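Local structure of viral CASP8 and FADD-like apoptosis regulator (Molluscum contagiosum virus subtype 1, 2BBR) at residues F92-R95 against Y96-L99; L169-Q172 against L173-E177. The protein inhibits death-receptor-induced apoptosis of the host cell by associating with the death-inducing signaling complex and interfering with caspase-8 recruitment and activation. All coordinates share one frame; numbering follows the deposited sequence.

Interaction 1: F92-R95 against Y96-L99. With AZI (azide ion), chain B.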
ATOM      1  N   PHE A  92      -6.342  -7.845  -6.861  1.00 12.60           N
ATOM      2  CA  PHE A  92      -5.694  -8.526  -5.745  1.00 12.82           C
ATOM      3  C   PHE A  92      -5.333  -7.567  -4.609  1.00 12.02           C
ATOM      4  O   PHE A  92      -5.183  -7.987  -3.465  1.00 12.31           O
ATOM      5  CB  PHE A  92      -4.425  -9.234  -6.225  1.00 13.12           C
ATOM      6  CG  PHE A  92      -3.251  -8.315  -6.402  1.00 12.14           C
ATOM      7  CD1 PHE A  92      -2.360  -8.090  -5.356  1.00 14.80           C
ATOM      8  CD2 PHE A  92      -3.052  -7.647  -7.605  1.00 11.98           C
ATOM      9  CE1 PHE A  92      -1.290  -7.214  -5.506  1.00 14.04           C
ATOM     10  CE2 PHE A  92      -1.984  -6.769  -7.765  1.00 12.03           C
ATOM     11  CZ  PHE A  92      -1.101  -6.551  -6.712  1.00 14.12           C
ATOM     12  N   LEU A  93      -5.188  -6.284  -4.924  1.00 11.23           N
ATOM     13  CA  LEU A  93      -4.814  -5.305  -3.905  1.00  9.94           C
ATOM     14  C   LEU A  93      -5.762  -5.320  -2.716  1.00 10.37           C
ATOM     15  O   LEU A  93      -6.979  -5.407  -2.871  1.00 10.62           O
ATOM     16  CB  LEU A  93      -4.754  -3.905  -4.516  1.00 10.80           C
ATOM     17  CG  LEU A  93      -3.670  -3.733  -5.589  1.00 11.56           C
ATOM     18  CD1 LEU A  93      -3.946  -2.478  -6.391  1.00 13.21           C
ATOM     19  CD2 LEU A  93      -2.289  -3.687  -4.951  1.00 12.57           C
ATOM     20  N   THR A  94      -5.195  -5.230  -1.521  1.00 10.03           N
ATOM     21  CA  THR A  94      -6.004  -5.258  -0.313  1.00 10.22           C
ATOM     22  C   THR A  94      -6.209  -3.878   0.288  1.00  9.61           C
ATOM     23  O   THR A  94      -5.392  -2.972   0.105  1.00  9.57           O
ATOM     24  CB  THR A  94      -5.365  -6.161   0.761  1.00 10.60           C
ATOM     25  OG1 THR A  94      -4.097  -5.615   1.148  1.00 10.78           O
ATOM     26  CG2 THR A  94      -5.173  -7.576   0.223  1.00 11.93           C
ATOM     27  N   ARG A  95      -7.317  -3.723   1.000  1.00  9.68           N
ATOM     28  CA  ARG A  95      -7.612  -2.465   1.659  1.00 10.08           C
ATOM     29  C   ARG A  95      -6.492  -2.152   2.655  1.00  8.69           C
ATOM     30  O   ARG A  95      -6.107  -0.996   2.821  1.00  9.74           O
ATOM     31  CB  ARG A  95      -8.965  -2.552   2.367  1.00 11.63           C
ATOM     32  CG  ARG A  95      -9.289  -1.387   3.287  1.00 11.83           C
ATOM     33  CD  ARG A  95      -9.205  -0.032   2.609  1.00 15.83           C
ATOM     34  NE  ARG A  95      -9.677   1.000   3.527  1.00 16.46           N
ATOM     35  CZ  ARG A  95      -9.449   2.299   3.385  1.00 17.00           C
ATOM     36  NH1 ARG A  95      -8.748   2.746   2.353  1.00 17.42           N
ATOM     37  NH2 ARG A  95      -9.918   3.151   4.289  1.00 19.27           N
ATOM     38  N   TYR A  96      -5.958  -3.185   3.301  1.00  9.50           N
ATOM     39  CA  TYR A  96      -4.873  -2.995   4.258  1.00  9.35           C
ATOM     40  C   TYR A  96      -3.684  -2.271   3.627  1.00  9.41           C
ATOM     41  O   TYR A  96      -3.231  -1.244   4.132  1.00  9.54           O
ATOM     42  CB  TYR A  96      -4.404  -4.345   4.817  1.00  9.76           C
ATOM     43  CG  TYR A  96      -3.117  -4.270   5.610  1.00 10.01           C
ATOM     44  CD1 TYR A  96      -3.041  -3.536   6.793  1.00 11.50           C
ATOM     45  CD2 TYR A  96      -1.970  -4.917   5.163  1.00  9.91           C
ATOM     46  CE1 TYR A  96      -1.854  -3.446   7.510  1.00 11.85           C
ATOM     47  CE2 TYR A  96      -0.775  -4.832   5.871  1.00 11.43           C
ATOM     48  CZ  TYR A  96      -0.725  -4.095   7.044  1.00 12.17           C
ATOM     49  OH  TYR A  96       0.452  -4.006   7.750  1.00 13.41           O
ATOM     50  N   ARG A  97      -3.179  -2.799   2.518  1.00  8.95           N
ATOM     51  CA  ARG A  97      -2.021  -2.195   1.867  1.00  9.81           C
ATOM     52  C   ARG A  97      -2.322  -0.815   1.294  1.00  8.33           C
ATOM     53  O   ARG A  97      -1.516   0.109   1.421  1.00  9.32           O
ATOM     54  CB  ARG A  97      -1.503  -3.111   0.751  1.00 11.69           C
ATOM     55  CG  ARG A  97      -1.067  -4.500   1.195  1.00 15.59           C
ATOM     56  CD  ARG A  97       0.371  -4.528   1.666  1.00 16.59           C
ATOM     57  NE  ARG A  97       0.711  -5.820   2.255  1.00 14.15           N
ATOM     58  CZ  ARG A  97       1.576  -5.964   3.250  1.00 12.07           C
ATOM     59  NH1 ARG A  97       2.185  -4.894   3.744  1.00 11.89           N
ATOM     60  NH2 ARG A  97       1.793  -7.162   3.777  1.00 11.42           N
ATOM     61  N   LYS A  98      -3.471  -0.673   0.646  1.00  8.73           N
ATOM     62  CA  LYS A  98      -3.827   0.616   0.067  1.00  8.55           C
ATOM     63  C   LYS A  98      -3.990   1.678   1.153  1.00  8.78           C
ATOM     64  O   LYS A  98      -3.537   2.814   0.995  1.00  9.45           O
ATOM     65  CB  LYS A  98      -5.102   0.482  -0.765  1.00  9.48           C
ATOM     66  CG  LYS A  98      -4.898  -0.326  -2.045  1.00  8.86           C
ATOM     67  CD  LYS A  98      -6.173  -0.452  -2.864  1.00  9.91           C
ATOM     68  CE  LYS A  98      -7.147  -1.440  -2.246  1.00 10.28           C
ATOM     69  NZ  LYS A  98      -8.471  -1.388  -2.925  1.00 12.24           N
ATOM     70  N   LEU A  99      -4.622   1.306   2.263  1.00  8.99           N
ATOM     71  CA  LEU A  99      -4.817   2.237   3.367  1.00  9.14           C
ATOM     72  C   LEU A  99      -3.488   2.694   3.950  1.00  7.95           C
ATOM     73  O   LEU A  99      -3.302   3.876   4.233  1.00 10.12           O
ATOM     74  CB  LEU A  99      -5.659   1.594   4.470  1.00 10.99           C
ATOM     75  CG  LEU A  99      -5.863   2.420   5.747  1.00 11.39           C
ATOM     76  CD1 LEU A  99      -6.477   3.772   5.415  1.00 13.92           C
ATOM     77  CD2 LEU A  99      -6.762   1.657   6.704  1.00 12.82           C
TER
HETATM   78  N1  AZI B 201      -9.662   1.558  -2.474  1.00 11.17           N
HETATM   79  N2  AZI B 201      -8.967   1.468  -1.534  1.00 12.24           N
HETATM   80  N3  AZI B 201      -8.319   1.423  -0.566  1.00 19.41           N
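Thr-94 OG1 accepts the backbone N-H of Arg-97 at 3.3 Å. The bond is nearly straight, and Thr-94 N-caps helix 95-104. A chi1 of 63° places OG1 in the gap flanked by the backbone N and C, turned to the helix's first turn. Thr-94 OG1 also lies 3.2 Å from Arg-97 CG, the side chains alongside. Thr-94 O accepts a hydrogen bond from Lys-98 N, and Arg-95 O one from Leu-99 N at 2.8 Å.

Arg-95 bends at chi2 and lays its guanidinium against Leu-99. Leu-99 CD1 is 3.7 Å from Arg-95 NH2, over one face. The azide sits beside the rim of the guanidinium, where Arg-95 NH1 donates to azide N3 at 3.2 Å. Lys-98 NZ makes a weak hydrogen bond to azide N2, also at 3.2 Å. NZ also forms salt bridges to Glu-62 and to the terminal carboxylate of His-195, the last residue of the histidine tag. Tyr-96 CE2 stands 3.6 Å above the middle of the Arg-97 guanidinium. Arg-97 NH2 forms a salt bridge to Asp-34 and NH1 one to Glu-144.

The azide is probably from the crystallisation liquor, its placement consistent with attraction by two cationic side chains at a helix start.

Interaction 2: L169-Q172 against L173-E177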
ATOM      1  N   LEU A 169      -6.283   9.914  11.562  1.00  9.56           N
ATOM      2  CA  LEU A 169      -5.623   8.751  10.979  1.00  9.26           C
ATOM      3  C   LEU A 169      -5.863   7.531  11.863  1.00  9.97           C
ATOM      4  O   LEU A 169      -6.057   6.423  11.367  1.00  9.67           O
ATOM      5  CB  LEU A 169      -4.127   9.024  10.814  1.00  9.90           C
ATOM      6  CG  LEU A 169      -3.800  10.217   9.911  1.00 10.16           C
ATOM      7  CD1 LEU A 169      -2.294  10.414   9.850  1.00 11.38           C
ATOM      8  CD2 LEU A 169      -4.370  10.002   8.520  1.00 11.83           C
ATOM      9  N   CYS A 170      -5.841   7.735  13.176  1.00  9.77           N
ATOM     10  CA  CYS A 170      -6.105   6.653  14.115  1.00 10.96           C
ATOM     11  C   CYS A 170      -7.476   6.059  13.802  1.00 10.52           C
ATOM     12  O   CYS A 170      -7.632   4.842  13.703  1.00 10.59           O
ATOM     13  CB  CYS A 170      -6.105   7.183  15.552  1.00 11.29           C
ATOM     14  SG  CYS A 170      -6.626   5.987  16.810  1.00 12.87           S
ATOM     15  N   GLN A 171      -8.468   6.929  13.638  1.00 10.09           N
ATOM     16  CA  GLN A 171      -9.821   6.485  13.347  1.00 10.02           C
ATOM     17  C   GLN A 171      -9.903   5.665  12.063  1.00  9.34           C
ATOM     18  O   GLN A 171     -10.637   4.680  12.005  1.00  9.93           O
ATOM     19  CB  GLN A 171     -10.769   7.680  13.266  1.00 11.84           C
ATOM     20  CG  GLN A 171     -12.217   7.293  13.024  1.00 14.34           C
ATOM     21  CD  GLN A 171     -13.142   8.488  13.044  1.00 18.59           C
ATOM     22  OE1 GLN A 171     -13.855   8.751  12.077  1.00 23.13           O
ATOM     23  NE2 GLN A 171     -13.134   9.223  14.149  1.00 19.14           N
ATOM     24  N   GLN A 172      -9.168   6.064  11.030  1.00  9.75           N
ATOM     25  CA  GLN A 172      -9.196   5.297   9.789  1.00 10.17           C
ATOM     26  C   GLN A 172      -8.726   3.870  10.039  1.00  9.09           C
ATOM     27  O   GLN A 172      -9.281   2.919   9.488  1.00  9.68           O
ATOM     28  CB  GLN A 172      -8.299   5.933   8.732  1.00 11.49           C
ATOM     29  CG  GLN A 172      -8.793   7.249   8.183  1.00 14.26           C
ATOM     30  CD  GLN A 172      -7.926   7.735   7.044  1.00 16.61           C
ATOM     31  OE1 GLN A 172      -7.749   7.036   6.048  1.00 17.08           O
ATOM     32  NE2 GLN A 172      -7.378   8.936   7.184  1.00 19.43           N
ATOM     33  N   LEU A 173      -7.686   3.720  10.854  1.00  8.42           N
ATOM     34  CA  LEU A 173      -7.166   2.394  11.154  1.00  9.03           C
ATOM     35  C   LEU A 173      -8.086   1.588  12.062  1.00  9.04           C
ATOM     36  O   LEU A 173      -8.235   0.384  11.867  1.00  9.37           O
ATOM     37  CB  LEU A 173      -5.769   2.484  11.771  1.00  9.87           C
ATOM     38  CG  LEU A 173      -4.607   2.444  10.774  1.00 11.17           C
ATOM     39  CD1 LEU A 173      -4.637   3.664   9.870  1.00 12.18           C
ATOM     40  CD2 LEU A 173      -3.296   2.371  11.541  1.00 12.16           C
ATOM     41  N   VAL A 174      -8.689   2.235  13.055  1.00  8.81           N
ATOM     42  CA  VAL A 174      -9.608   1.535  13.949  1.00 10.22           C
ATOM     43  C   VAL A 174     -10.808   1.045  13.142  1.00  9.91           C
ATOM     44  O   VAL A 174     -11.246  -0.102  13.285  1.00 10.52           O
ATOM     45  CB  VAL A 174     -10.103   2.455  15.093  1.00 11.24           C
ATOM     46  CG1 VAL A 174     -11.254   1.789  15.840  1.00 13.39           C
ATOM     47  CG2 VAL A 174      -8.958   2.744  16.053  1.00 13.94           C
ATOM     48  N   GLU A 175     -11.333   1.912  12.285  1.00  9.49           N
ATOM     49  CA  GLU A 175     -12.473   1.544  11.463  1.00 10.03           C
ATOM     50  C   GLU A 175     -12.121   0.410  10.512  1.00  9.48           C
ATOM     51  O   GLU A 175     -12.937  -0.488  10.286  1.00 10.03           O
ATOM     52  CB  GLU A 175     -12.985   2.761  10.697  1.00 10.98           C
ATOM     53  CG  GLU A 175     -13.719   3.742  11.603  1.00 13.47           C
ATOM     54  CD  GLU A 175     -14.206   4.978  10.879  1.00 17.01           C
ATOM     55  OE1 GLU A 175     -14.956   5.765  11.494  1.00 19.05           O
ATOM     56  OE2 GLU A 175     -13.833   5.168   9.703  1.00 18.69           O
ATOM     57  N   TYR A 176     -10.914   0.444   9.955  1.00  9.82           N
ATOM     58  CA  TYR A 176     -10.477  -0.617   9.060  1.00 10.12           C
ATOM     59  C   TYR A 176     -10.426  -1.943   9.808  1.00  9.18           C
ATOM     60  O   TYR A 176     -10.913  -2.959   9.312  1.00 10.25           O
ATOM     61  CB  TYR A 176      -9.081  -0.331   8.489  1.00 10.18           C
ATOM     62  CG  TYR A 176      -8.457  -1.583   7.912  1.00 10.19           C
ATOM     63  CD1 TYR A 176      -8.927  -2.129   6.722  1.00 11.01           C
ATOM     64  CD2 TYR A 176      -7.501  -2.306   8.632  1.00 10.39           C
ATOM     65  CE1 TYR A 176      -8.480  -3.365   6.268  1.00 11.17           C
ATOM     66  CE2 TYR A 176      -7.048  -3.549   8.186  1.00 10.98           C
ATOM     67  CZ  TYR A 176      -7.550  -4.073   7.005  1.00  9.94           C
ATOM     68  OH  TYR A 176      -7.172  -5.324   6.578  1.00 11.46           O
ATOM     69  N   GLU A 177      -9.826  -1.947  10.995  1.00  8.80           N
ATOM     70  CA  GLU A 177      -9.719  -3.191  11.741  1.00  9.47           C
ATOM     71  C   GLU A 177     -11.088  -3.758  12.065  1.00  9.31           C
ATOM     72  O   GLU A 177     -11.296  -4.969  11.977  1.00  9.97           O
ATOM     73  CB  GLU A 177      -8.907  -3.004  13.026  1.00 10.17           C
ATOM     74  CG  GLU A 177      -8.617  -4.338  13.706  1.00 11.84           C
ATOM     75  CD  GLU A 177      -7.579  -4.257  14.801  1.00 11.73           C
ATOM     76  OE1 GLU A 177      -6.609  -3.483  14.663  1.00 13.14           O
ATOM     77  OE2 GLU A 177      -7.717  -4.998  15.795  1.00 16.54           O
TER
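Gln-171 and Glu-175 meet through different first torsions. Gln-171 CG is anti to the backbone N (chi1 -177°), whereas Glu-175 CG lies beside its own backbone N (chi1 -73°). Both chains run straight on from CG. The Glu-175 carboxylate is thereby carried back along the helix to the aliphatic part of Gln-171, and Glu-175 OE1 is 3.5 Å from Gln-171 CG. The side chains cross at a slant. Glu-175 CG also packs on the backbone, 3.2 Å from Gln-171 O.

One residue back, Cys-170 and Val-174 make the same i to i+4 step with apolar groups. Cys-170 SG touches Val-174 CG2 at 4.1 Å. The same Val-174 methyl, CG2, rests 3.4 Å from Cys-170 O. Leu-173 uses CD1 in a similar way, lying 3.4 Å from Leu-169 O. On the next step, Tyr-176 CB sits against Gln-172 O.

Four consecutive backbone bonds hold this spacing. Leu-173 N, Val-174 N, Glu-175 N and Tyr-176 N donate to the carbonyls of Leu-169, Cys-170, Gln-171 and Gln-172. The longest is Leu-173 N to Leu-169 O, 3.2 Å. Glu-177 N continues the pattern to Leu-173 O. This is regular alpha-helix.

The helix is amphipathic here. Gln-171, Val-174 and Glu-175 are exposed, while Leu-169, Cys-170, Leu-173 and Tyr-176 are buried. Tyr-176 OH is hydrogen-bonded to Pro-151 O, and Glu-177 OE1 to Val-154 N, which ties helix 167-187 to the loop before helix 155-163. Leu-173 packs on Leu-157 and Leu-161 of helix 155-163, and Cys-170 on Arg-162. Gln-172 packs on Leu-99 of helix 95-104, and Tyr-176 reaches the same helix as well as the loop. The segment thus joins two helices of the second death effector domain.

In the fold
Interaction 1 comes first along the chain, at the start of helix 95-104. Interaction 2 follows much later, on helix 167-187. Their centres are about 14 Å apart, and they touch directly. Tyr-176 is the main bridge. Tyr-176 OH lies 3.4 Å from Tyr-96 CB, Tyr-176 CD1 3.5 Å from Arg-95 CG, and Tyr-176 CB 3.5 Å from Leu-99 CD2. Gln-172 also packs on Leu-99. The early and late helices of the second death effector domain are therefore packed together. Interaction 1 also faces helices 22-31 and 57-66, so it lies where the two death effector domains meet. Interaction 2 sits on the helix that packs against it from within the second domain.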